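Metallo-beta-lactamase (Pseudomonas stutzeri, PDB 4ZEJ) probably hydrolyses the amide bond of beta-lactam antibiotics to give substituted beta-amino acids, as a zinc-dependent class B enzyme conferring antibiotic resistance. Local coordinates at residues I93-T98 with E111-T116. Residues are numbered along the deposited sequence; the frame is centred on the assembly and turned at random.
Sequences ISTYAT and EPAKYT
Y96 and Y115 sit side by side on one face of a short parallel strand pair, pointing the same way with nearly identical first torsions (CG anti to the carbonyl carbon, chi1 -65° and -60°). Their planes are close to parallel but slid apart, leaving little overlap: CD2 of Y115 lies over the rim of the Y96 ring, and Y96 CD2 packs against Y115 CB at 3.5 Å. At the edge of the Y115 ring, S94 OG approaches CE2 near the ring plane. K114 lays its CG over the centre of a Y115 ring face, 3.9 Å above the plane; its extended chain then carries NZ to Y115 OH, a 2.9 Å hydrogen bond. A water accepts a second bond from NZ and is also bonded to S94 OG, so the ammonium tip is linked through water to S94. Through Y115 N to T95 O (2.9 Å) and the longer A97 N to Y115 O (3.2 Å), both nearly along the C=O axis, strand 115-117 joins the sheet as an edge strand, closing a beta-alpha-beta crossover whose helix 99-107 follows directly from T98, the N-cap residue. This sheet is one of the two in the alpha-beta/beta-alpha sandwich of the metallo-beta-lactamase fold. One residue ahead of strand 115-117, K114 N is gripped by the side chain of T95: OG1, held between backbone N and carbonyl carbon (chi1 54°), accepts a straight bond from it at 2.8 Å and is also hydrogen-bonded to OD1 of N89, which leaves this buried hydroxyl doubly engaged. On the helix-facing side, A113 directs its methyl at the neighbouring strand, meeting the methyl of A97 at 3.7 Å; A97 also touches N102 of helix 99-107, whose OD1 accepts a hydrogen bond from A113 N.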
loop_
_atom_site.group_PDB
_atom_site.type_symbol
_atom_site.label_atom_id
_atom_site.label_comp_id
_atom_site.label_asym_id
_atom_site.label_seq_id
_atom_site.Cartn_x
_atom_site.Cartn_y
_atom_site.Cartn_z
ATOM N N ILE A 93 -9.095 -4.686 -15.745
ATOM C CA ILE A 93 -7.955 -5.138 -14.955
ATOM C C ILE A 93 -8.473 -5.463 -13.552
ATOM O O ILE A 93 -9.069 -4.609 -12.912
ATOM C CB ILE A 93 -6.853 -4.060 -14.882
ATOM C CG1 ILE A 93 -6.274 -3.795 -16.278
ATOM C CG2 ILE A 93 -5.750 -4.478 -13.908
ATOM C CD1 ILE A 93 -5.536 -2.478 -16.413
ATOM N N SER A 94 -8.241 -6.694 -13.088
ATOM C CA SER A 94 -8.771 -7.157 -11.796
ATOM C C SER A 94 -8.266 -6.317 -10.621
ATOM O O SER A 94 -7.075 -6.088 -10.489
ATOM C CB SER A 94 -8.390 -8.623 -11.552
ATOM O OG SER A 94 -8.887 -9.469 -12.575
ATOM N N THR A 95 -9.181 -5.882 -9.765
ATOM C CA THR A 95 -8.841 -5.130 -8.571
ATOM C C THR A 95 -9.275 -5.924 -7.350
ATOM O O THR A 95 -10.311 -6.614 -7.382
ATOM C CB THR A 95 -9.534 -3.764 -8.560
ATOM O OG1 THR A 95 -10.938 -3.957 -8.736
ATOM C CG2 THR A 95 -8.993 -2.854 -9.678
ATOM N N TYR A 96 -8.469 -5.835 -6.291
ATOM C CA TYR A 96 -8.662 -6.582 -5.048
ATOM C C TYR A 96 -8.575 -5.640 -3.860
ATOM O O TYR A 96 -7.769 -4.702 -3.844
ATOM C CB TYR A 96 -7.584 -7.656 -4.862
ATOM C CG TYR A 96 -7.615 -8.758 -5.875
ATOM C CD1 TYR A 96 -6.956 -8.632 -7.096
ATOM C CD2 TYR A 96 -8.310 -9.940 -5.623
ATOM C CE1 TYR A 96 -6.999 -9.644 -8.043
ATOM C CE2 TYR A 96 -8.359 -10.954 -6.561
ATOM C CZ TYR A 96 -7.699 -10.801 -7.766
ATOM O OH TYR A 96 -7.745 -11.813 -8.692
ATOM N N ALA A 97 -9.389 -5.924 -2.858
ATOM C CA ALA A 97 -9.309 -5.278 -1.565
ATOM C C ALA A 97 -9.970 -6.190 -0.544
ATOM O O ALA A 97 -10.734 -7.098 -0.916
ATOM C CB ALA A 97 -10.003 -3.929 -1.596
ATOM N N THR A 98 -9.709 -5.947 0.740
ATOM C CA THR A 98 -10.337 -6.753 1.794
ATOM C C THR A 98 -11.819 -6.408 1.944
ATOM O O THR A 98 -12.279 -5.364 1.465
ATOM C CB THR A 98 -9.697 -6.543 3.171
ATOM O OG1 THR A 98 -9.869 -5.173 3.569
ATOM C CG2 THR A 98 -8.218 -6.915 3.155
ATOM N N GLU A 111 -15.939 3.719 -5.729
ATOM C CA GLU A 111 -15.920 2.503 -6.521
ATOM C C GLU A 111 -15.179 1.400 -5.750
ATOM O O GLU A 111 -14.048 1.614 -5.349
ATOM C CB GLU A 111 -15.203 2.799 -7.835
ATOM C CG GLU A 111 -15.601 1.905 -8.961
ATOM C CD GLU A 111 -17.060 2.082 -9.335
ATOM O OE1 GLU A 111 -17.824 1.130 -9.104
ATOM O OE2 GLU A 111 -17.443 3.172 -9.818
ATOM N N PRO A 112 -15.828 0.244 -5.502
ATOM C CA PRO A 112 -15.149 -0.824 -4.766
ATOM C C PRO A 112 -14.275 -1.657 -5.688
ATOM O O PRO A 112 -14.435 -1.611 -6.913
ATOM C CB PRO A 112 -16.308 -1.663 -4.217
ATOM C CG PRO A 112 -17.387 -1.488 -5.221
ATOM C CD PRO A 112 -17.240 -0.097 -5.773
ATOM N N ALA A 113 -13.359 -2.419 -5.101
ATOM C CA ALA A 113 -12.577 -3.389 -5.863
ATOM C C ALA A 113 -13.521 -4.486 -6.380
ATOM O O ALA A 113 -14.554 -4.751 -5.774
ATOM C CB ALA A 113 -11.468 -3.985 -5.007
ATOM N N LYS A 114 -13.187 -5.076 -7.520
ATOM C CA LYS A 114 -14.047 -6.103 -8.130
ATOM C C LYS A 114 -14.082 -7.379 -7.292
ATOM O O LYS A 114 -15.112 -8.054 -7.232
ATOM C CB LYS A 114 -13.616 -6.418 -9.565
ATOM C CG LYS A 114 -14.419 -7.541 -10.214
ATOM C CD LYS A 114 -14.084 -7.751 -11.678
ATOM C CE LYS A 114 -14.863 -8.929 -12.238
ATOM N NZ LYS A 114 -14.117 -9.600 -13.334
ATOM N N TYR A 115 -12.953 -7.719 -6.683
ATOM C CA TYR A 115 -12.827 -8.920 -5.864
ATOM C C TYR A 115 -12.504 -8.580 -4.415
ATOM O O TYR A 115 -11.770 -7.616 -4.129
ATOM C CB TYR A 115 -11.729 -9.811 -6.423
ATOM C CG TYR A 115 -11.981 -10.266 -7.836
ATOM C CD1 TYR A 115 -12.954 -11.219 -8.112
ATOM C CD2 TYR A 115 -11.246 -9.749 -8.902
ATOM C CE1 TYR A 115 -13.193 -11.645 -9.405
ATOM C CE2 TYR A 115 -11.477 -10.170 -10.204
ATOM C CZ TYR A 115 -12.453 -11.121 -10.448
ATOM O OH TYR A 115 -12.699 -11.556 -11.729
ATOM N N THR A 116 -13.031 -9.401 -3.510
ATOM C CA THR A 116 -12.876 -9.203 -2.072
ATOM C C THR A 116 -11.985 -10.297 -1.481
ATOM O O THR A 116 -12.182 -11.484 -1.763
ATOM C CB THR A 116 -14.253 -9.172 -1.374
ATOM O OG1 THR A 116 -14.994 -8.042 -1.852
ATOM C CG2 THR A 116 -14.112 -9.042 0.128
HETATM O O HOH W 1 -11.239 -9.059 -14.259
#